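Local coordinates for protein glucose dehydrogenase (Haloferax mediterranei, PDB 2B5W) that catalyses the zinc-dependent oxidation of D-glucose and several other aldose sugars with NADP(+) or NAD(+) as electron acceptor, preferring NADP(+), at residues 36-41 / 62-67; 29-34 / 66-71. The protein carries 1 engineered substitution. All coordinates share one frame; numbering follows the deposited sequence.

Interaction 1 of 2, residues 36-41 / 62-67. Engineered in segment 36-41: Cys38 (natural residue Asp). With ZN (zinc ion), chain B; NAP (NADP nicotinamide-adenine-dinucleotide phosphate), chain I.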
loop_
_atom_site.group_PDB
_atom_site.type_symbol
_atom_site.label_atom_id
_atom_site.label_comp_id
_atom_site.label_asym_id
_atom_site.label_seq_id
_atom_site.Cartn_x
_atom_site.Cartn_y
_atom_site.Cartn_z
ATOM N N GLY A 36 -25.551 -7.442 -16.110
ATOM C CA GLY A 36 -25.535 -7.884 -14.747
ATOM C C GLY A 36 -25.961 -6.837 -13.746
ATOM O O GLY A 36 -26.008 -5.646 -14.035
ATOM N N VAL A 37 -26.303 -7.312 -12.556
ATOM C CA VAL A 37 -26.664 -6.481 -11.413
ATOM C C VAL A 37 -25.685 -6.799 -10.284
ATOM O O VAL A 37 -25.312 -7.944 -10.067
ATOM C CB VAL A 37 -28.086 -6.799 -10.987
ATOM C CG1 VAL A 37 -28.472 -6.047 -9.717
ATOM C CG2 VAL A 37 -29.083 -6.491 -12.112
ATOM N N CYS A 38 -25.127 -5.789 -9.624
ATOM C CA CYS A 38 -24.293 -6.046 -8.441
ATOM C C CYS A 38 -24.638 -5.057 -7.347
ATOM O O CYS A 38 -25.549 -4.245 -7.495
ATOM C CB CYS A 38 -22.793 -5.992 -8.735
ATOM S SG CYS A 38 -22.079 -4.328 -8.856
ATOM N N GLY A 39 -23.884 -5.122 -6.258
ATOM C CA GLY A 39 -24.159 -4.269 -5.117
ATOM C C GLY A 39 -24.171 -2.802 -5.501
ATOM O O GLY A 39 -24.963 -2.020 -4.987
ATOM N N THR A 40 -23.284 -2.420 -6.407
ATOM C CA THR A 40 -23.261 -1.049 -6.878
ATOM C C THR A 40 -24.623 -0.605 -7.386
ATOM O O THR A 40 -25.033 0.535 -7.190
ATOM C CB THR A 40 -22.210 -0.867 -8.015
ATOM O OG1 THR A 40 -20.899 -1.287 -7.565
ATOM C CG2 THR A 40 -22.054 0.625 -8.349
ATOM N N ASP A 41 -25.291 -1.446 -8.165
ATOM C CA ASP A 41 -26.649 -1.107 -8.666
ATOM C C ASP A 41 -27.654 -0.885 -7.543
ATOM O O ASP A 41 -28.507 0.004 -7.615
ATOM C CB ASP A 41 -27.191 -2.236 -9.567
ATOM C CG ASP A 41 -26.469 -2.307 -10.866
ATOM O OD1 ASP A 41 -25.605 -3.202 -11.010
ATOM O OD2 ASP A 41 -26.709 -1.445 -11.739
ATOM N N GLY A 62 -27.156 -0.036 -14.993
ATOM C CA GLY A 62 -26.363 -1.127 -15.531
ATOM C C GLY A 62 -24.993 -0.698 -16.006
ATOM O O GLY A 62 -24.860 0.129 -16.915
ATOM N N HIS A 63 -23.968 -1.346 -15.458
ATOM C CA HIS A 63 -22.596 -1.067 -15.883
ATOM C C HIS A 63 -21.850 -2.350 -16.265
ATOM O O HIS A 63 -20.690 -2.290 -16.649
ATOM C CB HIS A 63 -21.825 -0.345 -14.763
ATOM C CG HIS A 63 -21.800 -1.122 -13.496
ATOM N ND1 HIS A 63 -22.855 -1.117 -12.604
ATOM C CD2 HIS A 63 -20.890 -2.001 -13.005
ATOM C CE1 HIS A 63 -22.604 -1.974 -11.628
ATOM N NE2 HIS A 63 -21.428 -2.542 -11.854
ATOM N N GLU A 64 -22.480 -3.509 -16.125
ATOM C CA GLU A 64 -21.858 -4.810 -16.456
ATOM C C GLU A 64 -22.533 -5.434 -17.693
ATOM O O GLU A 64 -23.440 -6.282 -17.567
ATOM C CB GLU A 64 -22.051 -5.762 -15.293
ATOM C CG GLU A 64 -21.648 -5.268 -13.936
ATOM C CD GLU A 64 -21.961 -6.256 -12.847
ATOM O OE1 GLU A 64 -22.552 -7.319 -13.140
ATOM O OE2 GLU A 64 -21.556 -5.998 -11.726
ATOM N N ALA A 65 -22.063 -5.115 -18.886
ATOM C CA ALA A 65 -22.790 -5.417 -20.078
ATOM C C ALA A 65 -22.020 -6.267 -21.033
ATOM O O ALA A 65 -20.790 -6.224 -21.029
ATOM C CB ALA A 65 -23.192 -4.151 -20.805
ATOM N N VAL A 66 -22.756 -7.027 -21.839
ATOM C CA VAL A 66 -22.216 -7.686 -23.019
ATOM C C VAL A 66 -23.216 -7.504 -24.145
ATOM O O VAL A 66 -24.423 -7.578 -23.932
ATOM C CB VAL A 66 -21.867 -9.196 -22.754
ATOM C CG1 VAL A 66 -23.057 -10.007 -22.255
ATOM C CG2 VAL A 66 -21.271 -9.827 -23.971
ATOM N N GLY A 67 -22.719 -7.216 -25.341
ATOM C CA GLY A 67 -23.568 -6.999 -26.475
ATOM C C GLY A 67 -22.915 -7.433 -27.761
ATOM O O GLY A 67 -21.783 -7.931 -27.727
HETATM ZN ZN ZN B . -21.109 -4.371 -10.928
HETATM P PA NAP I . -22.689 -7.071 -1.686
HETATM O O1A NAP I . -23.492 -6.137 -0.915
HETATM O O2A NAP I . -23.525 -8.001 -2.577
HETATM O O5B NAP I . -21.816 -7.989 -0.746
HETATM C C5B NAP I . -21.237 -7.569 0.460
HETATM C C4B NAP I . -21.255 -8.835 1.288
HETATM O O4B NAP I . -20.479 -8.602 2.442
HETATM C C3B NAP I . -22.666 -9.259 1.738
HETATM O O3B NAP I . -23.012 -10.566 1.310
HETATM C C2B NAP I . -22.605 -9.153 3.263
HETATM O O2B NAP I . -23.252 -10.205 3.961
HETATM C C1B NAP I . -21.122 -9.208 3.542
HETATM N N9A NAP I . -20.783 -8.482 4.750
HETATM C C8A NAP I . -21.014 -7.150 5.005
HETATM N N7A NAP I . -20.556 -6.871 6.240
HETATM C C5A NAP I . -20.075 -8.033 6.795
HETATM C C6A NAP I . -19.496 -8.362 8.025
HETATM N N6A NAP I . -19.359 -7.469 9.027
HETATM N N1A NAP I . -19.099 -9.658 8.260
HETATM C C2A NAP I . -19.234 -10.631 7.293
HETATM N N3A NAP I . -19.809 -10.323 6.072
HETATM C C4A NAP I . -20.202 -9.049 5.828
HETATM O O3 NAP I . -21.764 -6.301 -2.729
HETATM P PN NAP I . -20.810 -6.839 -3.921
HETATM O O1N NAP I . -20.173 -8.146 -3.589
HETATM O O2N NAP I . -21.425 -6.640 -5.272
HETATM O O5D NAP I . -19.798 -5.656 -3.557
HETATM C C5D NAP I . -18.930 -5.765 -2.446
HETATM C C4D NAP I . -18.340 -4.403 -2.086
HETATM O O4D NAP I . -17.509 -3.982 -3.171
HETATM C C3D NAP I . -19.388 -3.304 -1.886
HETATM O O3D NAP I . -19.046 -2.475 -0.793
HETATM C C2D NAP I . -19.340 -2.546 -3.207
HETATM O O2D NAP I . -19.807 -1.223 -3.156
HETATM C C1D NAP I . -17.854 -2.649 -3.549
HETATM N N1N NAP I . -17.506 -2.568 -4.972
HETATM C C2N NAP I . -16.444 -1.765 -5.255
HETATM C C3N NAP I . -15.979 -1.691 -6.537
HETATM C C7N NAP I . -14.700 -0.929 -6.721
HETATM O O7N NAP I . -14.406 -0.729 -8.067
HETATM N N7N NAP I . -13.982 -0.520 -5.639
HETATM C C4N NAP I . -16.590 -2.386 -7.589
HETATM C C5N NAP I . -17.666 -3.210 -7.282
HETATM C C6N NAP I . -18.106 -3.319 -5.955
HETATM P P2B NAP I . -24.840 -10.106 4.413
HETATM O O1X NAP I . -25.722 -10.101 3.274
HETATM O O2X NAP I . -25.001 -11.346 5.317
HETATM O O3X NAP I . -25.040 -8.830 5.238
#
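Gly62 brings its backbone N close to Asp41 OD2, though at 3.6 Å the two do not bond; at its backbone angles a side chain would jam against the preceding carbonyl oxygen, so glycine fits. His63 follows, and its ring lies near Thr40, a substrate-binding residue, and Asp41 at the start of helix 39-46. With CG between the backbone N and the carbonyl carbon (chi1 58°), its ring presents NE2 to the catalytic zinc at 2.1 Å. Engineered Cys38, an aspartate in the natural enzyme, puts SG at the ring edge and in its plane, 2.3 Å from the same zinc. Asp41 comes obliquely to the ring, its carboxylate plane 19° from the ring plane, with OD1 3.3 Å from His63 CE1. OD1 also receives Cys38 N through its anti lone pair, and the cysteine sulfur takes a weak bond from Thr40 N, forming a capping box.

Glu64 supplies the third protein ligand of this site, the catalytic zinc site of the zinc-containing alcohol dehydrogenases, in the GroES-like domain: its extended chain carries OE2 to the zinc at 1.9 Å, near Cys38 CB. Imidazole nitrogen and carboxylate oxygen are good zinc ligands; the second oxygen, OE1, lies over Gly36, where a side chain would collide with it, and is left for a salt bridge to Lys349. Glu64 O also accepts Gly36 N (2.8 Å). Gly39 N donates a hydrogen bond to O2N of NADP (3.1 Å), and a side chain there would strike the diphosphate. Strand 349-353 runs beside Val37 and Cys38, and helix 149-164 brings Glu150 against His63 and Glu64.

Interaction 2 of 2, residues 29-34 / 66-71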
loop_
_atom_site.group_PDB
_atom_site.type_symbol
_atom_site.label_atom_id
_atom_site.label_comp_id
_atom_site.label_asym_id
_atom_site.label_seq_id
_atom_site.Cartn_x
_atom_site.Cartn_y
_atom_site.Cartn_z
ATOM N N LEU A 29 -22.499 1.145 -32.649
ATOM C CA LEU A 29 -23.813 0.785 -32.097
ATOM C C LEU A 29 -23.838 -0.697 -31.748
ATOM O O LEU A 29 -23.499 -1.554 -32.553
ATOM C CB LEU A 29 -24.945 1.094 -33.076
ATOM C CG LEU A 29 -26.350 0.804 -32.597
ATOM C CD1 LEU A 29 -26.739 1.763 -31.497
ATOM C CD2 LEU A 29 -27.351 0.874 -33.753
ATOM N N VAL A 30 -24.259 -0.969 -30.522
ATOM C CA VAL A 30 -24.263 -2.299 -29.931
ATOM C C VAL A 30 -25.693 -2.666 -29.543
ATOM O O VAL A 30 -26.408 -1.884 -28.900
ATOM C CB VAL A 30 -23.377 -2.308 -28.669
ATOM C CG1 VAL A 30 -23.332 -3.757 -28.071
ATOM C CG2 VAL A 30 -21.973 -1.724 -28.928
ATOM N N ARG A 31 -26.100 -3.891 -29.861
ATOM C CA ARG A 31 -27.325 -4.465 -29.345
ATOM C C ARG A 31 -27.011 -5.182 -28.050
ATOM O O ARG A 31 -26.212 -6.115 -28.030
ATOM C CB ARG A 31 -27.947 -5.443 -30.339
ATOM C CG ARG A 31 -29.185 -6.107 -29.835
ATOM C CD ARG A 31 -29.964 -6.901 -30.909
ATOM N NE ARG A 31 -29.162 -7.734 -31.824
ATOM C CZ ARG A 31 -28.815 -8.983 -31.616
ATOM N NH1 ARG A 31 -28.173 -9.640 -32.565
ATOM N NH2 ARG A 31 -29.085 -9.598 -30.485
ATOM N N THR A 32 -27.684 -4.774 -26.983
ATOM C CA THR A 32 -27.465 -5.378 -25.665
ATOM C C THR A 32 -27.928 -6.820 -25.611
ATOM O O THR A 32 -29.041 -7.142 -26.039
ATOM C CB THR A 32 -28.186 -4.559 -24.615
ATOM O OG1 THR A 32 -27.736 -3.202 -24.738
ATOM C CG2 THR A 32 -27.848 -5.020 -23.228
ATOM N N LEU A 33 -27.064 -7.698 -25.097
ATOM C CA LEU A 33 -27.413 -9.112 -24.888
ATOM C C LEU A 33 -27.870 -9.260 -23.434
ATOM O O LEU A 33 -29.037 -9.503 -23.181
ATOM C CB LEU A 33 -26.236 -10.045 -25.207
ATOM C CG LEU A 33 -25.849 -10.035 -26.675
ATOM C CD1 LEU A 33 -24.465 -10.638 -26.811
ATOM C CD2 LEU A 33 -26.824 -10.810 -27.509
ATOM N N ARG A 34 -26.950 -9.106 -22.470
ATOM C CA ARG A 34 -27.243 -9.237 -21.035
ATOM C C ARG A 34 -26.528 -8.177 -20.239
ATOM O O ARG A 34 -25.439 -7.748 -20.613
ATOM C CB ARG A 34 -26.819 -10.616 -20.515
ATOM C CG ARG A 34 -27.674 -11.750 -21.057
ATOM C CD ARG A 34 -27.062 -13.121 -20.787
ATOM N NE ARG A 34 -28.019 -14.152 -21.157
ATOM C CZ ARG A 34 -27.994 -15.361 -20.672
ATOM N NH1 ARG A 34 -27.008 -15.748 -19.883
ATOM N NH2 ARG A 34 -28.968 -16.226 -21.010
ATOM N N VAL A 66 -22.756 -7.027 -21.839
ATOM C CA VAL A 66 -22.216 -7.686 -23.019
ATOM C C VAL A 66 -23.216 -7.504 -24.145
ATOM O O VAL A 66 -24.423 -7.578 -23.932
ATOM C CB VAL A 66 -21.867 -9.196 -22.754
ATOM C CG1 VAL A 66 -23.057 -10.007 -22.255
ATOM C CG2 VAL A 66 -21.271 -9.827 -23.971
ATOM N N GLY A 67 -22.719 -7.216 -25.341
ATOM C CA GLY A 67 -23.568 -6.999 -26.475
ATOM C C GLY A 67 -22.915 -7.433 -27.761
ATOM O O GLY A 67 -21.783 -7.931 -27.727
ATOM N N VAL A 68 -23.656 -7.264 -28.852
ATOM C CA VAL A 68 -23.184 -7.615 -30.187
ATOM C C VAL A 68 -23.162 -6.303 -31.013
ATOM O O VAL A 68 -24.114 -5.531 -31.014
ATOM C CB VAL A 68 -24.026 -8.751 -30.805
ATOM C CG1 VAL A 68 -25.478 -8.455 -30.795
ATOM C CG2 VAL A 68 -23.582 -9.051 -32.230
ATOM N N VAL A 69 -22.063 -6.065 -31.729
ATOM C CA VAL A 69 -21.932 -4.881 -32.564
ATOM C C VAL A 69 -22.877 -5.072 -33.736
ATOM O O VAL A 69 -22.839 -6.104 -34.422
ATOM C CB VAL A 69 -20.486 -4.694 -33.089
ATOM C CG1 VAL A 69 -20.439 -3.547 -34.150
ATOM C CG2 VAL A 69 -19.537 -4.405 -31.952
ATOM N N VAL A 70 -23.764 -4.096 -33.934
ATOM C CA VAL A 70 -24.741 -4.147 -35.016
ATOM C C VAL A 70 -24.414 -3.098 -36.094
ATOM O O VAL A 70 -24.771 -3.286 -37.253
ATOM C CB VAL A 70 -26.213 -4.054 -34.549
ATOM C CG1 VAL A 70 -26.588 -5.280 -33.713
ATOM C CG2 VAL A 70 -26.478 -2.770 -33.775
ATOM N N ASP A 71 -23.717 -2.021 -35.721
ATOM C CA ASP A 71 -23.209 -1.035 -36.685
ATOM C C ASP A 71 -21.818 -0.584 -36.251
ATOM O O ASP A 71 -21.674 0.203 -35.316
ATOM C CB ASP A 71 -24.145 0.168 -36.800
ATOM C CG ASP A 71 -23.660 1.212 -37.818
ATOM O OD1 ASP A 71 -22.653 0.974 -38.517
ATOM O OD2 ASP A 71 -24.246 2.308 -37.970
#
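The guanidinium of Arg31 is covered on one face by Val68 CG1, which sits over its centre, 3.4 Å above the plane. The long side chain can do this because it leaves the strand with CG anti to the backbone N and then bends at chi3 (43°), folding the charged end back beside the valine. Val70 crosses the same arginine at about a right angle, with CG1 3.6 Å from Arg31 CB. An arginine suits this partly exposed place: its aliphatic carbons and flat face pack on branched valines, while NH2 still reaches Thr356 O and Ser355 OG.

The segments form an antiparallel strand pair in the GroES-like domain of this zinc alcohol dehydrogenase family member, interrupted by two classic beta bulges. At one, Leu33 N and Arg34 N both bond to Val66 O, the first at 2.9 Å and the second at 3.3 Å. At the other, Val70 N and Asp71 N share Leu29 O. Between them Arg31 and Val68 exchange two backbone bonds as a hydrogen-bonded pair.

Gly67 forms a non-hydrogen-bonded pair with Thr32 (CA to CA 4.3 Å); glycine fits because a side chain there would clash with Val30 CG1 and Arg31 O. Leu33, at the bulge, lays CD1 against the Gly67 peptide, 3.7 Å from Gly67 C. At the far end Leu29 CD2 meets Val70 CG2 at 3.7 Å, whereas Arg34 CB stays on the Val66 face of the sheet while its extended chain carries NE to a salt bridge with Glu353.

Both interactions use strands 27-37 and 64-71, and their centres lie about 15 Å apart. Val66 and Gly67 belong to both: they close the second segment of interaction 1 and open that of interaction 2. The two contacts also touch directly, Ala65 CB lying 4.2 Å from Arg34 O. Interaction 1, at the inner end of the pair, holds the zinc and reaches the cofactor; interaction 2 continues the same pairing outward, with the side chain of Arg34 still about 13 Å from the zinc and that of Val66 about 8 Å from the side chain of Glu64. One strand pair thus runs from a partly exposed sheet region into the catalytic site.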